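Local coordinates for protein PfhB2 (Pasteurella multocida, PDB 6U8T) that probably cleaves target proteins as a YopT-like cysteine protease domain of a large Pasteurella toxin, at residues C[176-181]-C[202-207]; C[43-48]-C[60-65]; C[169-174]-C[181-186]. The protein carries 1 engineered substitution. One frame throughout, in Å; residues are numbered along the deposited sequence.

Contact 1 of 3, residues C[176-181]-C[202-207]; sequences DPNFGE and SGYAGK
Phe179 and Ser202 mark the nearest backbone approach of the two segments, with their CA atoms 8.9 Å apart. Neither strand pairing nor helix packing joins them. Side chains span the gap. Tyr204 does most of this. CG of Tyr204 lies anti to its carbonyl carbon (chi1 -55°), and the ring beyond it extends toward the turn at 176-180. The hydroxyl OH of Tyr204 gives a short hydrogen bond, 2.6 Å, to OD2 of Asp176. The two side chains meet tip to tip, and OD2 is met at its syn lone pair. A weak second bond runs from ND2 of Asn178 to OH of Tyr204, at 3.2 Å. The other carboxylate oxygen, OD1 of Asp176, takes the backbone N of Asn178 in an Asx turn and also hydrogen-bonds NE2 of His161. This His-Asp pair is consistent with part of the Cys-His-Asp triad of the YopT family in peptidase clan CA, and Tyr204 would then be a second-shell residue that positions the aspartate. The turn itself holds a classic beta bulge, in which Phe179 and Gly180 both face Asp176. Phe179 slides past Tyr204 in the opposite direction, its CE2 lying 4.1 Å from CZ of Tyr204. The carbonyl O of Ser202 sits at the edge of the Phe179 ring, 4.0 Å from CZ. Ser202 OG, bonded to Trp199 O, accepts from the N of Tyr204 in an ST turn.

Contact 2 of 3, residues C[43-48]-C[60-65]; sequences AHWIAN and TMYEGG
Asn48 and Thr60 bring the backbones nearest, CA to CA 7.4 Å, where a turn of helix 20-51 faces the irregular segment 60-65. No hydrogen bond crosses between the segments. Met61, present as selenomethionine, carries the contact. Its side chain points at the helix and settles against the His44-Trp45 peptide. The SE atom of Met61 lies 3.8 Å from the backbone N of Trp45 and 4.1 Å from CB of His44. The chain bends at the last torsion (chi3 -47°), and this turns the methyl CE to the edge of the indole, where it meets CD1 of Trp45 at 4.3 Å. One helical turn further on, Asn48 packs beside the stem of the same residue, its CB 4.1 Å from CG of Met61. Tyr62 approaches Trp45 obliquely. Its OH stands at the edge of the indole, 3.6 Å from NE1 of Trp45, and the two are not bonded to each other. Both instead hydrogen-bond OE1 of Glu181 of the second subunit, so the two groups share one carboxylate oxygen. The contact is thus part of the interface with the second subunit. Trp45 also stacks on Phe175 of the second subunit, and Tyr62 on Phe14 of that subunit. A sodium ion lies about 6 Å from the side chain of Trp45. Thr60 OG1 shapes the loop by accepting from the N of Tyr62, 2.9 Å away, in an ST turn. His44 is held at both ring nitrogens, by Ser40 O and Ser77 OG. Around this site, helix 72-87 packs on Ala43 and His44, helix 91-104 covers Ala43 and Ala47, and strand 147-155 meets Ile46.

Contact 3 of 3, residues C[169-174]-C[181-186]; sequences GEKVVF and EMTFPS
Phe174 lies alongside Met182, a selenomethionine, and both side chains point the same way. The methyl CE of Met182 meets the ring in its plane, at the edge, 4.0 Å from CD2 of Phe174. Bends at chi2 and chi3 of Met182 fold the chain over to reach it. On the opposite face of the sheet Val173 and Thr183 run side by side, with CG2 to CG2 at 4.0 Å. CG1 of Val173, anti to its backbone N (chi1 -175°), rests on CG of Glu181 at 3.8 Å, a residue whose OE1 is taken up by Tyr62 and Trp45 of the second subunit. The methyl of Thr183 also touches NZ of Lys171, while its OG1 bonds Ser13. The backbones form an antiparallel beta hairpin, strand 171-174 against 181-184, with their directions 167° apart. Val172 pairs with Phe184 and Phe174 with Met182 as hydrogen-bonded pairs. Each makes two bonds, such as Phe184 N to Val172 O at 2.8 Å. Val173 and Thr183 form the non-hydrogen-bonded pair between them. At the open end of the hairpin, Ser186 is the N-cap of the next helix, its OG bonded to Lys189 N. Glu170 OE1 bonds His187 N at the same helix start. The face carrying Val172, Phe174, Met182 and Phe184 is covered by helix 187-201, where Phe198 meets Phe174 edge-to-face. Helix 4-7 adds Val5. In the four-stranded antiparallel sheet, strand 11-15 flanks 180-184 and strand 160-168 flanks 171-176.

How the contacts relate
Contacts 1 and 3 share Glu181 and strand 180-184, and their centres are 17 Å apart. Contact 1 lies at the turn end of the hairpin, by the His161-Asp176 pair, probably catalytic. Contact 3 is the body of the same hairpin. Contact 2 is remote in its own chain, its centre 40 Å from that of contact 1 and 56 Å from that of contact 3, on the far side of the chain's centre. The dimer closes this gap. Glu181 meets contact 2 of the second subunit. Cys42, just before segment 43-48, packs from that subunit on Pro177 of contact 1, consistent with a composite active site built across the two chains.

Contact 1 of 3, residues C[176-181]-C[202-207]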
ATOM      1  N   ASP C 176       8.639  -3.017 -18.674  1.00 37.85           N
ATOM      2  CA  ASP C 176       8.422  -2.512 -17.295  1.00 35.79           C
ATOM      3  C   ASP C 176       9.429  -1.398 -17.026  1.00 35.63           C
ATOM      4  O   ASP C 176      10.615  -1.654 -16.861  1.00 35.58           O
ATOM      5  CB  ASP C 176       8.540  -3.652 -16.292  1.00 34.76           C
ATOM      6  CG  ASP C 176       8.155  -3.249 -14.886  1.00 32.48           C
ATOM      7  OD1 ASP C 176       8.109  -2.026 -14.622  1.00 32.10           O
ATOM      8  OD2 ASP C 176       7.849  -4.148 -14.098  1.00 31.10           O
ATOM      9  N   PRO C 177       8.984  -0.129 -16.984  1.00 35.60           N
ATOM     10  CA  PRO C 177       9.882   1.003 -16.792  1.00 36.33           C
ATOM     11  C   PRO C 177      10.716   0.919 -15.503  1.00 35.75           C
ATOM     12  O   PRO C 177      11.617   1.722 -15.367  1.00 35.10           O
ATOM     13  CB  PRO C 177       8.980   2.239 -16.705  1.00 36.01           C
ATOM     14  CG  PRO C 177       7.586   1.787 -17.018  1.00 35.86           C
ATOM     15  CD  PRO C 177       7.591   0.280 -17.139  1.00 36.08           C
ATOM     16  N   ASN C 178      10.366  -0.017 -14.607  1.00 36.74           N
ATOM     17  CA  ASN C 178      11.079  -0.294 -13.327  1.00 35.72           C
ATOM     18  C   ASN C 178      12.256  -1.259 -13.564  1.00 36.48           C
ATOM     19  O   ASN C 178      13.058  -1.410 -12.626  1.00 35.89           O
ATOM     20  CB  ASN C 178      10.165  -0.930 -12.276  1.00 34.43           C
ATOM     21  CG  ASN C 178       9.401   0.079 -11.445  1.00 37.66           C
ATOM     22  OD1 ASN C 178       9.509   1.292 -11.688  1.00 40.25           O
ATOM     23  ND2 ASN C 178       8.618  -0.418 -10.486  1.00 34.38           N
ATOM     24  N   PHE C 179      12.309  -1.943 -14.713  1.00 37.33           N
ATOM     25  CA  PHE C 179      13.330  -2.992 -14.995  1.00 39.95           C
ATOM     26  C   PHE C 179      13.878  -2.873 -16.420  1.00 42.71           C
ATOM     27  O   PHE C 179      15.106  -2.787 -16.574  1.00 47.72           O
ATOM     28  CB  PHE C 179      12.757  -4.386 -14.734  1.00 39.06           C
ATOM     29  CG  PHE C 179      12.352  -4.617 -13.307  1.00 37.00           C
ATOM     30  CD1 PHE C 179      13.291  -4.852 -12.324  1.00 36.24           C
ATOM     31  CD2 PHE C 179      11.022  -4.632 -12.954  1.00 36.77           C
ATOM     32  CE1 PHE C 179      12.913  -5.092 -11.014  1.00 35.25           C
ATOM     33  CE2 PHE C 179      10.630  -4.853 -11.639  1.00 35.08           C
ATOM     34  CZ  PHE C 179      11.580  -5.072 -10.668  1.00 34.08           C
ATOM     35  N   GLY C 180      13.014  -2.904 -17.433  1.00 44.69           N
ATOM     36  CA  GLY C 180      13.421  -2.743 -18.840  1.00 47.27           C
ATOM     37  C   GLY C 180      12.514  -3.507 -19.796  1.00 47.61           C
ATOM     38  O   GLY C 180      11.328  -3.653 -19.504  1.00 46.05           O
ATOM     39  N   GLU C 181      13.075  -3.981 -20.908  1.00 49.54           N
ATOM     40  CA  GLU C 181      12.346  -4.632 -22.011  1.00 51.13           C
ATOM     41  C   GLU C 181      12.818  -6.072 -22.144  1.00 52.35           C
ATOM     42  O   GLU C 181      14.018  -6.342 -22.129  1.00 55.13           O
ATOM     43  CB  GLU C 181      12.548  -3.812 -23.274  1.00 53.43           C
ATOM     44  CG  GLU C 181      11.676  -4.273 -24.423  1.00 56.43           C
ATOM     45  CD  GLU C 181      11.985  -3.559 -25.719  1.00 58.46           C
ATOM     46  OE1 GLU C 181      11.764  -2.349 -25.776  1.00 57.34           O
ATOM     47  OE2 GLU C 181      12.486  -4.219 -26.638  1.00 63.85           O
ATOM     48  N   SER C 202       9.346  -9.469  -8.636  1.00 42.80           N
ATOM     49  CA  SER C 202       9.161  -8.039  -8.986  1.00 39.03           C
ATOM     50  C   SER C 202       8.800  -7.222  -7.740  1.00 35.42           C
ATOM     51  O   SER C 202       9.011  -5.992  -7.767  1.00 34.01           O
ATOM     52  CB  SER C 202       8.086  -7.881 -10.029  1.00 38.66           C
ATOM     53  OG  SER C 202       6.835  -8.334  -9.524  1.00 38.00           O
ATOM     54  N   GLY C 203       8.148  -7.857  -6.759  1.00 34.18           N
ATOM     55  CA  GLY C 203       7.517  -7.198  -5.599  1.00 31.42           C
ATOM     56  C   GLY C 203       6.050  -6.847  -5.836  1.00 33.85           C
ATOM     57  O   GLY C 203       5.431  -6.296  -4.913  1.00 36.04           O
ATOM     58  N   TYR C 204       5.493  -7.111  -7.019  1.00 35.71           N
ATOM     59  CA  TYR C 204       4.097  -6.730  -7.367  1.00 35.24           C
ATOM     60  C   TYR C 204       3.096  -7.737  -6.766  1.00 34.95           C
ATOM     61  O   TYR C 204       1.911  -7.398  -6.680  1.00 32.16           O
ATOM     62  CB  TYR C 204       3.921  -6.606  -8.887  1.00 34.15           C
ATOM     63  CG  TYR C 204       4.866  -5.683  -9.610  1.00 33.81           C
ATOM     64  CD1 TYR C 204       5.460  -4.584  -9.003  1.00 33.35           C
ATOM     65  CD2 TYR C 204       5.180  -5.916 -10.940  1.00 34.77           C
ATOM     66  CE1 TYR C 204       6.341  -3.756  -9.694  1.00 33.86           C
ATOM     67  CE2 TYR C 204       6.053  -5.100 -11.646  1.00 35.10           C
ATOM     68  CZ  TYR C 204       6.627  -4.007 -11.024  1.00 35.38           C
ATOM     69  OH  TYR C 204       7.469  -3.184 -11.694  1.00 36.26           O
ATOM     70  N   ALA C 205       3.527  -8.951  -6.419  1.00 35.51           N
ATOM     71  CA  ALA C 205       2.619 -10.046  -5.987  1.00 35.63           C
ATOM     72  C   ALA C 205       1.999  -9.699  -4.628  1.00 34.02           C
ATOM     73  O   ALA C 205       0.760  -9.868  -4.484  1.00 34.25           O
ATOM     74  CB  ALA C 205       3.343 -11.362  -5.917  1.00 35.35           C
ATOM     75  N   GLY C 206       2.826  -9.222  -3.691  1.00 32.68           N
ATOM     76  CA  GLY C 206       2.421  -8.850  -2.323  1.00 32.93           C
ATOM     77  C   GLY C 206       2.607 -10.028  -1.386  1.00 38.03           C
ATOM     78  O   GLY C 206       2.966 -11.112  -1.883  1.00 38.80           O
ATOM     79  N   LYS C 207       2.404  -9.830  -0.076  1.00 44.07           N
ATOM     80  CA  LYS C 207       2.510 -10.897   0.954  1.00 46.21           C
ATOM     81  C   LYS C 207       1.117 -11.411   1.310  1.00 50.64           C
ATOM     82  O   LYS C 207       0.994 -12.620   1.585  1.00 56.74           O
ATOM     83  CB  LYS C 207       3.229 -10.367   2.194  1.00 48.20           C
ATOM     84  CG  LYS C 207       4.710 -10.099   1.977  1.00 55.16           C
ATOM     85  CD  LYS C 207       5.072  -8.675   1.580  1.00 60.72           C
ATOM     86  CE  LYS C 207       6.305  -8.609   0.695  1.00 56.88           C
ATOM     87  NZ  LYS C 207       7.430  -9.417   1.226  1.00 59.21           N
TER

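Contact 2 of 3, residues C[43-48]-C[60-65]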
ATOM      1  N   ALA C  43       1.560  -3.041  21.188  1.00 11.43           N
ATOM      2  CA  ALA C  43       1.402  -4.082  22.220  1.00 12.40           C
ATOM      3  C   ALA C  43       2.055  -3.595  23.508  1.00 13.36           C
ATOM      4  O   ALA C  43       1.435  -3.699  24.575  1.00 14.53           O
ATOM      5  CB  ALA C  43       2.000  -5.399  21.772  1.00 12.65           C
ATOM      6  N   HIS C  44       3.289  -3.094  23.425  1.00 13.90           N
ATOM      7  CA  HIS C  44       4.038  -2.642  24.649  1.00 14.20           C
ATOM      8  C   HIS C  44       3.315  -1.462  25.282  1.00 13.55           C
ATOM      9  O   HIS C  44       3.173  -1.475  26.500  1.00 14.69           O
ATOM     10  CB  HIS C  44       5.488  -2.318  24.325  1.00 14.23           C
ATOM     11  CG  HIS C  44       6.358  -3.518  24.223  1.00 15.29           C
ATOM     12  ND1 HIS C  44       6.343  -4.379  23.119  1.00 15.23           N
ATOM     13  CD2 HIS C  44       7.327  -3.959  25.061  1.00 15.91           C
ATOM     14  CE1 HIS C  44       7.257  -5.315  23.307  1.00 15.79           C
ATOM     15  NE2 HIS C  44       7.857  -5.080  24.512  1.00 16.41           N
ATOM     16  N   TRP C  45       2.893  -0.490  24.490  1.00 12.42           N
ATOM     17  CA  TRP C  45       2.134   0.685  24.951  1.00 12.58           C
ATOM     18  C   TRP C  45       0.857   0.224  25.694  1.00 12.84           C
ATOM     19  O   TRP C  45       0.562   0.732  26.749  1.00 12.07           O
ATOM     20  CB  TRP C  45       1.799   1.574  23.757  1.00 12.08           C
ATOM     21  CG  TRP C  45       1.184   2.888  24.133  1.00 12.53           C
ATOM     22  CD1 TRP C  45       1.839   4.046  24.442  1.00 13.03           C
ATOM     23  CD2 TRP C  45      -0.222   3.189  24.208  1.00 12.69           C
ATOM     24  NE1 TRP C  45       0.932   5.047  24.681  1.00 13.41           N
ATOM     25  CE2 TRP C  45      -0.330   4.558  24.550  1.00 12.96           C
ATOM     26  CE3 TRP C  45      -1.401   2.441  23.992  1.00 12.57           C
ATOM     27  CZ2 TRP C  45      -1.557   5.203  24.676  1.00 13.28           C
ATOM     28  CZ3 TRP C  45      -2.617   3.088  24.104  1.00 12.60           C
ATOM     29  CH2 TRP C  45      -2.693   4.442  24.458  1.00 13.03           C
ATOM     30  N   ILE C  46       0.133  -0.748  25.129  1.00 13.15           N
ATOM     31  CA  ILE C  46      -1.124  -1.234  25.756  1.00 13.90           C
ATOM     32  C   ILE C  46      -0.778  -1.862  27.119  1.00 14.88           C
ATOM     33  O   ILE C  46      -1.397  -1.471  28.113  1.00 14.80           O
ATOM     34  CB  ILE C  46      -1.897  -2.181  24.822  1.00 13.32           C
ATOM     35  CG1 ILE C  46      -2.466  -1.410  23.643  1.00 13.04           C
ATOM     36  CG2 ILE C  46      -2.989  -2.896  25.570  1.00 13.85           C
ATOM     37  CD1 ILE C  46      -3.123  -2.297  22.604  1.00 13.52           C
ATOM     38  N   ALA C  47       0.203  -2.765  27.165  1.00 15.77           N
ATOM     39  CA  ALA C  47       0.672  -3.422  28.413  1.00 17.32           C
ATOM     40  C   ALA C  47       1.101  -2.380  29.434  1.00 18.01           C
ATOM     41  O   ALA C  47       0.842  -2.571  30.606  1.00 20.81           O
ATOM     42  CB  ALA C  47       1.790  -4.397  28.155  1.00 17.46           C
ATOM     43  N   ASN C  48       1.750  -1.314  28.999  1.00 18.52           N
ATOM     44  CA  ASN C  48       2.254  -0.249  29.901  1.00 19.45           C
ATOM     45  C   ASN C  48       1.058   0.502  30.493  1.00 20.42           C
ATOM     46  O   ASN C  48       1.056   0.731  31.707  1.00 25.15           O
ATOM     47  CB  ASN C  48       3.242   0.656  29.175  1.00 19.65           C
ATOM     48  CG  ASN C  48       3.802   1.732  30.078  1.00 22.21           C
ATOM     49  OD1 ASN C  48       4.879   1.528  30.630  1.00 24.86           O
ATOM     50  ND2 ASN C  48       3.109   2.859  30.221  1.00 20.99           N
ATOM     51  N   THR C  60       6.971   4.816  32.725  1.00 36.18           N
ATOM     52  CA  THR C  60       6.878   5.348  31.337  1.00 32.55           C
ATOM     53  C   THR C  60       7.752   4.479  30.428  1.00 31.68           C
ATOM     54  O   THR C  60       8.671   3.822  30.905  1.00 31.59           O
ATOM     55  CB  THR C  60       7.190   6.845  31.328  1.00 30.94           C
ATOM     56  OG1 THR C  60       7.135   7.139  29.937  1.00 30.18           O
ATOM     57  CG2 THR C  60       8.519   7.216  31.938  1.00 31.92           C
HETATM   58  N   MSE C  61       7.423   4.402  29.133  1.00 31.61           N
HETATM   59  CA  MSE C  61       8.346   3.821  28.165  1.00 31.31           C
HETATM   60  C   MSE C  61       9.237   4.893  27.539  1.00 28.53           C
HETATM   61  O   MSE C  61      10.137   4.563  26.760  1.00 28.18           O
HETATM   62  CB  MSE C  61       7.653   3.179  26.967  1.00 35.09           C
HETATM   63  CG  MSE C  61       6.433   2.350  27.227  1.00 42.41           C
HETATM   64 SE   MSE C  61       5.953   1.588  25.461  1.00 48.66          SE
HETATM   65  CE  MSE C  61       5.935   2.851  23.976  1.00 37.20           C
ATOM     66  N   TYR C  62       8.998   6.159  27.903  1.00 25.75           N
ATOM     67  CA  TYR C  62       9.667   7.307  27.321  1.00 25.31           C
ATOM     68  C   TYR C  62      10.913   7.663  28.130  1.00 27.28           C
ATOM     69  O   TYR C  62      10.826   7.706  29.362  1.00 27.04           O
ATOM     70  CB  TYR C  62       8.672   8.469  27.203  1.00 23.70           C
ATOM     71  CG  TYR C  62       7.401   8.093  26.459  1.00 22.11           C
ATOM     72  CD1 TYR C  62       7.445   7.384  25.259  1.00 20.80           C
ATOM     73  CD2 TYR C  62       6.149   8.434  26.959  1.00 20.73           C
ATOM     74  CE1 TYR C  62       6.289   7.057  24.572  1.00 19.65           C
ATOM     75  CE2 TYR C  62       4.988   8.132  26.279  1.00 19.96           C
ATOM     76  CZ  TYR C  62       5.059   7.418  25.097  1.00 19.33           C
ATOM     77  OH  TYR C  62       3.942   7.034  24.444  1.00 18.63           O
ATOM     78  N   GLU C  63      12.031   7.897  27.434  1.00 29.86           N
ATOM     79  CA  GLU C  63      13.342   8.282  28.032  1.00 33.39           C
ATOM     80  C   GLU C  63      13.212   9.690  28.628  1.00 34.18           C
ATOM     81  O   GLU C  63      12.944  10.602  27.869  1.00 36.31           O
ATOM     82  CB  GLU C  63      14.458   8.197  26.972  1.00 35.86           C
ATOM     83  CG  GLU C  63      15.887   8.232  27.536  1.00 39.54           C
ATOM     84  CD  GLU C  63      16.082   7.502  28.853  1.00 44.91           C
ATOM     85  OE1 GLU C  63      15.847   6.276  28.905  1.00 47.76           O
ATOM     86  OE2 GLU C  63      16.442   8.170  29.854  1.00 60.77           O
ATOM     87  N   GLY C  64      13.392   9.841  29.943  1.00 36.19           N
ATOM     88  CA  GLY C  64      13.284  11.122  30.670  1.00 38.16           C
ATOM     89  C   GLY C  64      14.193  12.188  30.098  1.00 40.87           C
ATOM     90  O   GLY C  64      13.760  13.325  29.987  1.00 43.55           O
ATOM     91  N   GLY C  65      15.429  11.828  29.761  1.00 45.97           N
ATOM     92  CA  GLY C  65      16.528  12.789  29.522  1.00 51.91           C
ATOM     93  C   GLY C  65      16.946  12.848  28.073  1.00 52.78           C
ATOM     94  O   GLY C  65      17.917  13.539  27.768  1.00 58.36           O
TER

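Contact 3 of 3, residues C[169-174]-C[181-186]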
ATOM      1  N   GLY C 169       1.746 -12.231 -33.338  1.00 72.88           N
ATOM      2  CA  GLY C 169       1.672 -13.698 -33.375  1.00 75.39           C
ATOM      3  C   GLY C 169       2.141 -14.270 -32.063  1.00 75.07           C
ATOM      4  O   GLY C 169       1.585 -13.838 -30.993  1.00 73.86           O
ATOM      5  N   GLU C 170       3.168 -15.120 -32.110  1.00 78.36           N
ATOM      6  CA  GLU C 170       3.723 -15.825 -30.914  1.00 80.11           C
ATOM      7  C   GLU C 170       4.751 -14.930 -30.190  1.00 76.60           C
ATOM      8  O   GLU C 170       5.102 -15.234 -29.035  1.00 76.59           O
ATOM      9  CB  GLU C 170       4.240 -17.218 -31.333  1.00 84.23           C
ATOM     10  CG  GLU C 170       3.170 -18.325 -31.264  1.00 87.81           C
ATOM     11  CD  GLU C 170       2.320 -18.374 -29.976  1.00 91.60           C
ATOM     12  OE1 GLU C 170       2.900 -18.660 -28.886  1.00 90.30           O
ATOM     13  OE2 GLU C 170       1.069 -18.088 -30.049  1.00 93.51           O
ATOM     14  N   LYS C 171       5.183 -13.832 -30.812  1.00 76.60           N
ATOM     15  CA  LYS C 171       6.178 -12.902 -30.215  1.00 75.50           C
ATOM     16  C   LYS C 171       5.494 -12.020 -29.164  1.00 70.10           C
ATOM     17  O   LYS C 171       4.527 -11.314 -29.506  1.00 71.99           O
ATOM     18  CB  LYS C 171       6.871 -12.082 -31.313  1.00 79.52           C
ATOM     19  CG  LYS C 171       7.453 -10.733 -30.918  1.00 81.81           C
ATOM     20  CD  LYS C 171       8.658 -10.332 -31.757  1.00 85.05           C
ATOM     21  CE  LYS C 171       8.936  -8.845 -31.690  1.00 86.09           C
ATOM     22  NZ  LYS C 171      10.370  -8.569 -31.435  1.00 87.99           N
ATOM     23  N   VAL C 172       6.016 -12.035 -27.941  1.00 66.82           N
ATOM     24  CA  VAL C 172       5.574 -11.140 -26.828  1.00 61.77           C
ATOM     25  C   VAL C 172       6.740 -10.237 -26.432  1.00 57.97           C
ATOM     26  O   VAL C 172       7.798 -10.762 -26.067  1.00 57.50           O
ATOM     27  CB  VAL C 172       5.049 -11.928 -25.615  1.00 60.84           C
ATOM     28  CG1 VAL C 172       4.441 -10.987 -24.588  1.00 58.30           C
ATOM     29  CG2 VAL C 172       4.044 -12.991 -26.020  1.00 63.40           C
ATOM     30  N   VAL C 173       6.559  -8.927 -26.551  1.00 55.48           N
ATOM     31  CA  VAL C 173       7.521  -7.944 -25.992  1.00 53.55           C
ATOM     32  C   VAL C 173       6.868  -7.332 -24.756  1.00 50.32           C
ATOM     33  O   VAL C 173       5.774  -6.799 -24.886  1.00 49.92           O
ATOM     34  CB  VAL C 173       7.927  -6.884 -27.029  1.00 54.69           C
ATOM     35  CG1 VAL C 173       8.990  -5.961 -26.473  1.00 53.70           C
ATOM     36  CG2 VAL C 173       8.422  -7.530 -28.310  1.00 57.34           C
ATOM     37  N   PHE C 174       7.502  -7.454 -23.586  1.00 47.99           N
ATOM     38  CA  PHE C 174       6.991  -6.942 -22.293  1.00 44.82           C
ATOM     39  C   PHE C 174       7.920  -5.830 -21.809  1.00 43.92           C
ATOM     40  O   PHE C 174       9.136  -6.027 -21.842  1.00 44.47           O
ATOM     41  CB  PHE C 174       6.896  -8.086 -21.288  1.00 43.78           C
ATOM     42  CG  PHE C 174       6.361  -7.668 -19.943  1.00 40.92           C
ATOM     43  CD1 PHE C 174       5.050  -7.256 -19.808  1.00 40.27           C
ATOM     44  CD2 PHE C 174       7.164  -7.684 -18.822  1.00 39.49           C
ATOM     45  CE1 PHE C 174       4.550  -6.870 -18.572  1.00 38.21           C
ATOM     46  CE2 PHE C 174       6.680  -7.261 -17.595  1.00 37.24           C
ATOM     47  CZ  PHE C 174       5.374  -6.884 -17.465  1.00 36.68           C
ATOM     48  N   GLU C 181      13.075  -3.981 -20.908  1.00 49.54           N
ATOM     49  CA  GLU C 181      12.346  -4.632 -22.011  1.00 51.13           C
ATOM     50  C   GLU C 181      12.818  -6.072 -22.144  1.00 52.35           C
ATOM     51  O   GLU C 181      14.018  -6.342 -22.129  1.00 55.13           O
ATOM     52  CB  GLU C 181      12.548  -3.812 -23.274  1.00 53.43           C
ATOM     53  CG  GLU C 181      11.676  -4.273 -24.423  1.00 56.43           C
ATOM     54  CD  GLU C 181      11.985  -3.559 -25.719  1.00 58.46           C
ATOM     55  OE1 GLU C 181      11.764  -2.349 -25.776  1.00 57.34           O
ATOM     56  OE2 GLU C 181      12.486  -4.219 -26.638  1.00 63.85           O
HETATM   57  N   MSE C 182      11.844  -6.979 -22.244  1.00 53.52           N
HETATM   58  CA  MSE C 182      12.089  -8.396 -22.435  1.00 57.57           C
HETATM   59  C   MSE C 182      11.259  -8.907 -23.618  1.00 58.43           C
HETATM   60  O   MSE C 182      10.156  -8.419 -23.880  1.00 56.46           O
HETATM   61  CB  MSE C 182      11.717  -9.119 -21.141  1.00 59.19           C
HETATM   62  CG  MSE C 182      12.475  -8.665 -19.926  1.00 63.46           C
HETATM   63 SE   MSE C 182      11.581  -7.280 -18.879  1.00 75.06          SE
HETATM   64  CE  MSE C 182      10.798  -8.065 -17.314  1.00 73.06           C
ATOM     65  N   THR C 183      11.820  -9.879 -24.341  1.00 59.19           N
ATOM     66  CA  THR C 183      11.171 -10.440 -25.514  1.00 62.31           C
ATOM     67  C   THR C 183      11.087 -11.955 -25.346  1.00 64.12           C
ATOM     68  O   THR C 183      12.093 -12.558 -24.919  1.00 67.04           O
ATOM     69  CB  THR C 183      11.901 -10.063 -26.807  1.00 63.26           C
ATOM     70  OG1 THR C 183      12.100  -8.648 -26.800  1.00 61.42           O
ATOM     71  CG2 THR C 183      11.125 -10.466 -28.039  1.00 66.02           C
ATOM     72  N   PHE C 184       9.920 -12.540 -25.625  1.00 65.33           N
ATOM     73  CA  PHE C 184       9.680 -14.005 -25.585  1.00 67.59           C
ATOM     74  C   PHE C 184       9.220 -14.457 -26.964  1.00 71.23           C
ATOM     75  O   PHE C 184       8.397 -13.797 -27.588  1.00 72.11           O
ATOM     76  CB  PHE C 184       8.684 -14.357 -24.483  1.00 66.55           C
ATOM     77  CG  PHE C 184       9.174 -14.015 -23.102  1.00 63.73           C
ATOM     78  CD1 PHE C 184       8.981 -12.744 -22.590  1.00 61.12           C
ATOM     79  CD2 PHE C 184       9.874 -14.945 -22.339  1.00 64.62           C
ATOM     80  CE1 PHE C 184       9.461 -12.413 -21.337  1.00 59.46           C
ATOM     81  CE2 PHE C 184      10.338 -14.612 -21.075  1.00 63.19           C
ATOM     82  CZ  PHE C 184      10.133 -13.345 -20.583  1.00 59.40           C
ATOM     83  N   PRO C 185       9.771 -15.573 -27.492  1.00 73.52           N
ATOM     84  CA  PRO C 185       9.399 -16.043 -28.822  1.00 75.84           C
ATOM     85  C   PRO C 185       8.086 -16.842 -28.887  1.00 76.72           C
ATOM     86  O   PRO C 185       7.699 -17.188 -30.002  1.00 85.25           O
ATOM     87  CB  PRO C 185      10.606 -16.923 -29.184  1.00 77.66           C
ATOM     88  CG  PRO C 185      11.029 -17.517 -27.853  1.00 76.44           C
ATOM     89  CD  PRO C 185      10.806 -16.413 -26.849  1.00 73.22           C
ATOM     90  N   SER C 186       7.458 -17.141 -27.744  1.00 73.02           N
ATOM     91  CA  SER C 186       6.142 -17.837 -27.640  1.00 73.76           C
ATOM     92  C   SER C 186       5.317 -17.266 -26.470  1.00 72.49           C
ATOM     93  O   SER C 186       5.923 -16.756 -25.503  1.00 70.61           O
ATOM     94  CB  SER C 186       6.330 -19.320 -27.478  1.00 74.81           C
ATOM     95  OG  SER C 186       6.753 -19.633 -26.155  1.00 73.44           O
TER